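Local coordinates for annexin B22 (Schistosoma mansoni, PDB 4MDU), which binds acidic phospholipid membranes in a calcium-dependent manner, aggregates liposomes when calcium is present, and takes part in reproduction and host-parasite interaction, at residues B[124-128]-B[129-133]; B[242-245]-B[246-250]; B[270-273]-B[274-278]. All blocks are in the same frame, centred on the assembly; numbering follows the deposited sequence.

Contact 1: residues B[124-128]-B[129-133]; sequences LGTND and RVLIE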
loop_
_atom_site.group_PDB
_atom_site.type_symbol
_atom_site.label_atom_id
_atom_site.label_comp_id
_atom_site.label_asym_id
_atom_site.label_seq_id
_atom_site.Cartn_x
_atom_site.Cartn_y
_atom_site.Cartn_z
ATOM N N LEU B 124 3.298 15.658 0.370
ATOM C CA LEU B 124 4.014 15.034 -0.731
ATOM C C LEU B 124 3.530 13.601 -0.905
ATOM O O LEU B 124 3.619 12.790 0.019
ATOM C CB LEU B 124 5.512 15.050 -0.441
ATOM C CG LEU B 124 6.132 16.442 -0.477
ATOM C CD1 LEU B 124 7.495 16.444 0.178
ATOM C CD2 LEU B 124 6.205 16.920 -1.916
ATOM N N GLY B 125 3.033 13.288 -2.094
ATOM C CA GLY B 125 2.374 12.018 -2.315
ATOM C C GLY B 125 0.980 12.101 -1.721
ATOM O O GLY B 125 0.522 13.178 -1.325
ATOM N N THR B 126 0.316 10.956 -1.651
ATOM C CA THR B 126 -1.066 10.873 -1.226
ATOM C C THR B 126 -1.205 9.777 -0.203
ATOM O O THR B 126 -0.813 8.644 -0.457
ATOM C CB THR B 126 -1.969 10.514 -2.407
ATOM O OG1 THR B 126 -1.895 11.567 -3.373
ATOM C CG2 THR B 126 -3.383 10.383 -1.938
ATOM N N ASN B 127 -1.741 10.104 0.964
ATOM C CA ASN B 127 -1.933 9.069 1.963
ATOM C C ASN B 127 -3.227 8.315 1.694
ATOM O O ASN B 127 -4.227 8.535 2.359
ATOM C CB ASN B 127 -1.947 9.649 3.360
ATOM C CG ASN B 127 -1.637 8.617 4.390
ATOM O OD1 ASN B 127 -1.767 7.423 4.135
ATOM N ND2 ASN B 127 -1.215 9.061 5.568
ATOM N N ASP B 128 -3.184 7.418 0.716
ATOM C CA ASP B 128 -4.375 6.755 0.226
ATOM C C ASP B 128 -4.975 5.844 1.261
ATOM O O ASP B 128 -6.201 5.671 1.326
ATOM C CB ASP B 128 -4.057 5.994 -1.045
ATOM C CG ASP B 128 -4.044 6.905 -2.251
ATOM O OD1 ASP B 128 -5.118 7.467 -2.564
ATOM O OD2 ASP B 128 -2.971 7.088 -2.861
ATOM N N ARG B 129 -4.097 5.289 2.083
ATOM C CA ARG B 129 -4.495 4.430 3.179
ATOM C C ARG B 129 -5.496 5.160 4.061
ATOM O O ARG B 129 -6.489 4.572 4.531
ATOM C CB ARG B 129 -3.263 4.044 3.996
ATOM C CG ARG B 129 -3.555 3.132 5.159
ATOM C CD ARG B 129 -2.276 2.696 5.879
ATOM N NE ARG B 129 -2.585 2.073 7.167
ATOM C CZ ARG B 129 -1.771 1.260 7.837
ATOM N NH1 ARG B 129 -0.579 0.941 7.347
ATOM N NH2 ARG B 129 -2.157 0.759 9.001
ATOM N N VAL B 130 -5.225 6.444 4.283
ATOM C CA VAL B 130 -6.103 7.304 5.062
ATOM C C VAL B 130 -7.399 7.623 4.281
ATOM O O VAL B 130 -8.485 7.675 4.859
ATOM C CB VAL B 130 -5.361 8.591 5.514
ATOM C CG1 VAL B 130 -6.330 9.616 6.097
ATOM C CG2 VAL B 130 -4.285 8.244 6.547
ATOM N N LEU B 131 -7.299 7.808 2.969
ATOM C CA LEU B 131 -8.515 8.067 2.177
ATOM C C LEU B 131 -9.431 6.841 2.213
ATOM O O LEU B 131 -10.624 6.948 2.494
ATOM C CB LEU B 131 -8.182 8.424 0.724
ATOM C CG LEU B 131 -7.223 9.570 0.474
ATOM C CD1 LEU B 131 -7.225 9.987 -1.036
ATOM C CD2 LEU B 131 -7.576 10.715 1.386
ATOM N N ILE B 132 -8.851 5.664 1.973
ATOM C CA ILE B 132 -9.611 4.423 2.072
ATOM C C ILE B 132 -10.247 4.239 3.446
ATOM O O ILE B 132 -11.442 3.958 3.564
ATOM C CB ILE B 132 -8.739 3.207 1.776
ATOM C CG1 ILE B 132 -8.205 3.283 0.351
ATOM C CG2 ILE B 132 -9.536 1.939 1.983
ATOM C CD1 ILE B 132 -7.415 2.075 -0.075
ATOM N N GLU B 133 -9.442 4.410 4.489
ATOM C CA GLU B 133 -9.900 4.221 5.866
ATOM C C GLU B 133 -11.092 5.112 6.227
ATOM O O GLU B 133 -12.074 4.670 6.838
ATOM C CB GLU B 133 -8.741 4.481 6.857
ATOM C CG GLU B 133 -9.177 4.376 8.321
ATOM C CD GLU B 133 -8.578 5.464 9.201
ATOM O OE1 GLU B 133 -7.344 5.616 9.188
ATOM O OE2 GLU B 133 -9.341 6.166 9.900
#
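The carbonyl oxygen of N127 turns onto the first turn of helix 128-136, where L131 N donates to it (L131 N to N127 O 3.2 Å, in the carbonyl plane) and V130 N adds a weak bond. One residue on, I132 N meets D128 O at 2.7 Å, nearly straight at 177°. N127 holds the N-cap position, and its carbonyl takes the first helical bond; it is also the centre of an inverse gamma turn, which D128 N closes weakly on T126 O. Its amide lies against V130: with CG anti to the backbone N (chi1 -159°), ND2 comes to 3.3 Å from V130 CG2, while OD1 faces R129 CB at 3.7 Å. The stretch is the Gly-X-Gly-Thr-type loop of annexin repeat 2 running into its next helix, here in the calcium-free form, and it carries two residues that bind calcium, G125 at site 3 and D128 at site 4. D128 CB leads away from the residues that follow, yet OD1 still lies 3.6 Å from L131 CD1 and is held by a hydrogen bond from Y178 OH. The same CD1 of L131 also meets T126 CG2 at 4.0 Å, the two side chains crossing at about a right angle. L131 thereby joins the loop to helices 109-122 and 177-187, which it also touches. At the loop's far end G125 N bonds to D177 OD2 of the second subunit, and L124 and G125 pair in parallel with a strand of that subunit.

Contact 2: residues B[242-245]-B[246-250]; sequences CNRT and PYQLY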
loop_
_atom_site.group_PDB
_atom_site.type_symbol
_atom_site.label_atom_id
_atom_site.label_comp_id
_atom_site.label_asym_id
_atom_site.label_seq_id
_atom_site.Cartn_x
_atom_site.Cartn_y
_atom_site.Cartn_z
ATOM N N CYS B 242 -19.323 -0.359 -3.991
ATOM C CA CYS B 242 -19.360 0.955 -3.352
ATOM C C CYS B 242 -20.758 1.478 -3.020
ATOM O O CYS B 242 -20.898 2.293 -2.114
ATOM C CB CYS B 242 -18.588 1.983 -4.168
ATOM S SG CYS B 242 -16.849 1.583 -4.279
ATOM N N ASN B 243 -21.794 1.003 -3.713
ATOM C CA ASN B 243 -23.128 1.552 -3.466
ATOM C C ASN B 243 -24.080 0.752 -2.600
ATOM O O ASN B 243 -24.940 1.338 -1.957
ATOM C CB ASN B 243 -23.827 1.916 -4.791
ATOM C CG ASN B 243 -23.114 3.027 -5.523
ATOM O OD1 ASN B 243 -22.896 4.107 -4.972
ATOM N ND2 ASN B 243 -22.699 2.753 -6.753
ATOM N N ARG B 244 -23.978 -0.576 -2.595
ATOM C CA ARG B 244 -24.979 -1.344 -1.856
ATOM C C ARG B 244 -24.827 -1.068 -0.375
ATOM O O ARG B 244 -23.726 -0.825 0.088
ATOM C CB ARG B 244 -24.852 -2.842 -2.129
ATOM C CG ARG B 244 -25.073 -3.225 -3.575
ATOM C CD ARG B 244 -26.416 -2.669 -4.134
ATOM N NE ARG B 244 -26.492 -2.945 -5.566
ATOM C CZ ARG B 244 -26.744 -2.046 -6.509
ATOM N NH1 ARG B 244 -26.988 -0.784 -6.185
ATOM N NH2 ARG B 244 -26.769 -2.423 -7.783
ATOM N N THR B 245 -25.925 -1.104 0.369
ATOM C CA THR B 245 -25.838 -0.907 1.796
ATOM C C THR B 245 -25.093 -2.093 2.422
ATOM O O THR B 245 -24.987 -3.167 1.819
ATOM C CB THR B 245 -27.223 -0.804 2.418
ATOM O OG1 THR B 245 -27.803 -2.110 2.475
ATOM C CG2 THR B 245 -28.117 0.147 1.595
ATOM N N PRO B 246 -24.571 -1.911 3.640
ATOM C CA PRO B 246 -23.834 -3.046 4.199
ATOM C C PRO B 246 -24.711 -4.299 4.240
ATOM O O PRO B 246 -24.230 -5.390 3.947
ATOM C CB PRO B 246 -23.473 -2.565 5.611
ATOM C CG PRO B 246 -23.480 -1.062 5.497
ATOM C CD PRO B 246 -24.623 -0.770 4.570
ATOM N N TYR B 247 -25.991 -4.135 4.547
ATOM C CA TYR B 247 -26.910 -5.279 4.620
ATOM C C TYR B 247 -27.080 -5.987 3.272
ATOM O O TYR B 247 -26.951 -7.219 3.185
ATOM C CB TYR B 247 -28.242 -4.847 5.235
ATOM C CG TYR B 247 -28.016 -3.934 6.422
ATOM C CD1 TYR B 247 -27.671 -4.456 7.664
ATOM C CD2 TYR B 247 -28.098 -2.554 6.292
ATOM C CE1 TYR B 247 -27.427 -3.628 8.748
ATOM C CE2 TYR B 247 -27.861 -1.720 7.367
ATOM C CZ TYR B 247 -27.521 -2.268 8.597
ATOM O OH TYR B 247 -27.278 -1.453 9.674
ATOM N N GLN B 248 -27.322 -5.201 2.220
ATOM C CA GLN B 248 -27.427 -5.725 0.853
ATOM C C GLN B 248 -26.147 -6.428 0.384
ATOM O O GLN B 248 -26.224 -7.455 -0.299
ATOM C CB GLN B 248 -27.790 -4.594 -0.123
ATOM C CG GLN B 248 -28.018 -5.045 -1.564
ATOM C CD GLN B 248 -29.221 -5.963 -1.710
ATOM O OE1 GLN B 248 -30.163 -5.908 -0.919
ATOM N NE2 GLN B 248 -29.179 -6.831 -2.710
ATOM N N LEU B 249 -24.979 -5.871 0.738
ATOM C CA LEU B 249 -23.692 -6.445 0.338
ATOM C C LEU B 249 -23.516 -7.816 0.953
ATOM O O LEU B 249 -23.041 -8.756 0.315
ATOM C CB LEU B 249 -22.532 -5.568 0.792
ATOM C CG LEU B 249 -21.870 -4.758 -0.300
ATOM C CD1 LEU B 249 -20.686 -3.999 0.261
ATOM C CD2 LEU B 249 -21.452 -5.690 -1.407
ATOM N N TYR B 250 -23.888 -7.917 2.218
ATOM C CA TYR B 250 -23.815 -9.186 2.896
ATOM C C TYR B 250 -24.650 -10.229 2.157
ATOM O O TYR B 250 -24.141 -11.277 1.742
ATOM C CB TYR B 250 -24.289 -9.056 4.329
ATOM C CG TYR B 250 -24.199 -10.374 5.029
ATOM C CD1 TYR B 250 -22.965 -10.895 5.398
ATOM C CD2 TYR B 250 -25.329 -11.122 5.284
ATOM C CE1 TYR B 250 -22.862 -12.119 6.032
ATOM C CE2 TYR B 250 -25.239 -12.350 5.918
ATOM C CZ TYR B 250 -24.002 -12.843 6.291
ATOM O OH TYR B 250 -23.908 -14.065 6.923
#
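T245 caps helix 246-260 with its side chain: OG1 accepts from Q248 N at 3.1 Å, and the bond is nearly straight at 173°. The hydroxyl is placed there by a chi1 of 75°, which sets OG1 between the backbone N and the carbonyl carbon and swings it over the first turn. The same oxygen lies 3.9 Å from Y247 CD2, at the edge of the tyrosine ring and near its plane. T245 O starts the regular helical bonding, accepting from L249 N at 2.9 Å almost along the C=O axis. P246, the first residue of the helix, has no N-H, which costs nothing in the first turn, where a backbone N-H would find no helical carbonyl. Its ring carbon CD sits beside T245 CB across the peptide bond. R244 and Q248 lie side by side and point the same way, joined through their aliphatic parts, R244 CD to Q248 CG 3.8 Å. Both chains bend at chi2, and their flat ends are turned 75° apart toward different partners: R244 NE to D218 and NH1 to D191 in salt bridges, Q248 OE1 accepting from N211 N. R244 CB also meets L249 CG at 4.0 Å, so the arginine stem packs against both Q248 and L249. This is the corner between helix 236-243 and helix 246-260 of annexin repeat 3, away from the calcium sites. Around it, P246 and L249 pack on helix 274-288, R244 and Q248 on helix 212-224, and C242 on helix 177-187.

Contact 3: residues B[270-273]-B[274-278]; sequences SETS and GDYRK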
loop_
_atom_site.group_PDB
_atom_site.type_symbol
_atom_site.label_atom_id
_atom_site.label_comp_id
_atom_site.label_asym_id
_atom_site.label_seq_id
_atom_site.Cartn_x
_atom_site.Cartn_y
_atom_site.Cartn_z
ATOM N N SER B 270 -8.831 -11.760 -6.322
ATOM C CA SER B 270 -8.101 -12.341 -7.438
ATOM C C SER B 270 -8.252 -11.547 -8.735
ATOM O O SER B 270 -7.470 -11.721 -9.660
ATOM C CB SER B 270 -8.503 -13.806 -7.649
ATOM O OG SER B 270 -9.890 -13.931 -7.901
ATOM N N GLU B 271 -9.246 -10.674 -8.809
ATOM C CA GLU B 271 -9.525 -9.981 -10.064
ATOM C C GLU B 271 -8.994 -8.563 -10.097
ATOM O O GLU B 271 -8.861 -7.972 -11.168
ATOM C CB GLU B 271 -11.024 -9.955 -10.350
ATOM C CG GLU B 271 -11.611 -11.316 -10.624
ATOM C CD GLU B 271 -10.880 -12.030 -11.733
ATOM O OE1 GLU B 271 -10.135 -12.980 -11.425
ATOM O OE2 GLU B 271 -11.045 -11.633 -12.910
ATOM N N THR B 272 -8.705 -8.012 -8.926
ATOM C CA THR B 272 -8.298 -6.618 -8.837
ATOM C C THR B 272 -6.960 -6.513 -8.141
ATOM O O THR B 272 -6.527 -7.454 -7.476
ATOM C CB THR B 272 -9.321 -5.792 -8.053
ATOM O OG1 THR B 272 -9.365 -6.250 -6.694
ATOM C CG2 THR B 272 -10.699 -5.933 -8.681
ATOM N N SER B 273 -6.309 -5.366 -8.287
ATOM C CA SER B 273 -4.980 -5.171 -7.727
ATOM C C SER B 273 -4.841 -3.784 -7.166
ATOM O O SER B 273 -5.690 -2.921 -7.416
ATOM C CB SER B 273 -3.929 -5.351 -8.818
ATOM O OG SER B 273 -4.142 -6.571 -9.482
ATOM N N GLY B 274 -3.750 -3.569 -6.425
ATOM C CA GLY B 274 -3.373 -2.245 -5.956
ATOM C C GLY B 274 -4.367 -1.659 -4.972
ATOM O O GLY B 274 -5.081 -2.384 -4.289
ATOM N N ASP B 275 -4.402 -0.333 -4.893
ATOM C CA ASP B 275 -5.301 0.344 -3.976
ATOM C C ASP B 275 -6.753 0.098 -4.330
ATOM O O ASP B 275 -7.636 0.175 -3.465
ATOM C CB ASP B 275 -4.996 1.836 -3.949
ATOM C CG ASP B 275 -3.833 2.157 -3.033
ATOM O OD1 ASP B 275 -3.612 1.381 -2.077
ATOM O OD2 ASP B 275 -3.136 3.164 -3.268
ATOM N N TYR B 276 -6.995 -0.205 -5.604
ATOM C CA TYR B 276 -8.336 -0.541 -6.050
ATOM C C TYR B 276 -8.834 -1.783 -5.315
ATOM O O TYR B 276 -9.945 -1.798 -4.772
ATOM C CB TYR B 276 -8.388 -0.720 -7.571
ATOM C CG TYR B 276 -9.779 -1.004 -8.095
ATOM C CD1 TYR B 276 -10.807 -0.086 -7.921
ATOM C CD2 TYR B 276 -10.057 -2.183 -8.776
ATOM C CE1 TYR B 276 -12.066 -0.335 -8.395
ATOM C CE2 TYR B 276 -11.319 -2.444 -9.257
ATOM C CZ TYR B 276 -12.318 -1.517 -9.063
ATOM O OH TYR B 276 -13.573 -1.773 -9.534
ATOM N N ARG B 277 -7.998 -2.816 -5.254
ATOM C CA ARG B 277 -8.357 -4.006 -4.474
ATOM C C ARG B 277 -8.574 -3.663 -3.006
ATOM O O ARG B 277 -9.554 -4.091 -2.391
ATOM C CB ARG B 277 -7.298 -5.101 -4.636
ATOM C CG ARG B 277 -7.322 -6.159 -3.544
ATOM C CD ARG B 277 -6.422 -7.327 -3.896
ATOM N NE ARG B 277 -5.153 -6.869 -4.447
ATOM C CZ ARG B 277 -4.245 -7.666 -5.003
ATOM N NH1 ARG B 277 -4.463 -8.978 -5.083
ATOM N NH2 ARG B 277 -3.118 -7.153 -5.486
ATOM N N LYS B 278 -7.656 -2.878 -2.443
ATOM C CA LYS B 278 -7.712 -2.562 -1.020
ATOM C C LYS B 278 -8.975 -1.762 -0.692
ATOM O O LYS B 278 -9.604 -1.978 0.343
ATOM C CB LYS B 278 -6.457 -1.787 -0.566
ATOM C CG LYS B 278 -5.126 -2.481 -0.838
ATOM C CD LYS B 278 -3.962 -1.700 -0.214
ATOM C CE LYS B 278 -2.614 -2.029 -0.864
ATOM N NZ LYS B 278 -2.154 -0.969 -1.827
HETATM O O HOH W 1 -5.099 0.431 -7.876
#
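T272 and S273 form the short link by which helix 264-271 of annexin repeat 3 passes into helix 274-288, and both touch the first turn of the second helix. G274 makes the turn with a positive phi of 65°, which glycine adopts readily. D275, a residue that binds calcium at site 4, points away from the link; K278 NZ forms a salt bridge with D275 OD1 at 2.8 Å, approaching from above the carboxylate plane. Y276 N donates to a water weakly bonded to S273 O. With CG anti to the backbone N (chi1 -177°), the Y276 ring reaches back to T272, whose methyl CG2 meets CE2 obliquely at 3.6 Å, the side chains crossing at about a right angle. Y276 OH is hydrogen-bonded to T238 OG1. R277 N donates to S273 O at 3.2 Å, from well above the carbonyl plane, and R277 CB touches T272 OG1, whose own hydrogen-bond partner is I268 O. Bent at chi3, R277 lays one guanidinium face over the T272-S273 backbone, with T272 O 3.2 Å above the plane and offset toward its rim, and S273 CA 3.5 Å from R277 NH2.

Contact 2 is the buried one, with five of its six touching residues inside the protein, whereas contacts 1 and 3 are partly buried and both reach the second subunit. Those two also meet directly: D128 CB lies 3.7 Å from D275 OD2, and I132 packs on K278. D128 and D275, both of which bind calcium at site 4, come together there from repeats 2 and 3. Contact 2 touches neither, though it belongs to the same repeat as contact 3 and packs on helix 274-288, whose first turn is contact 3. All three are starts of helices with a backbone bond from residue i+4 to i; contact 2 adds a threonine hydroxyl as a side-chain cap.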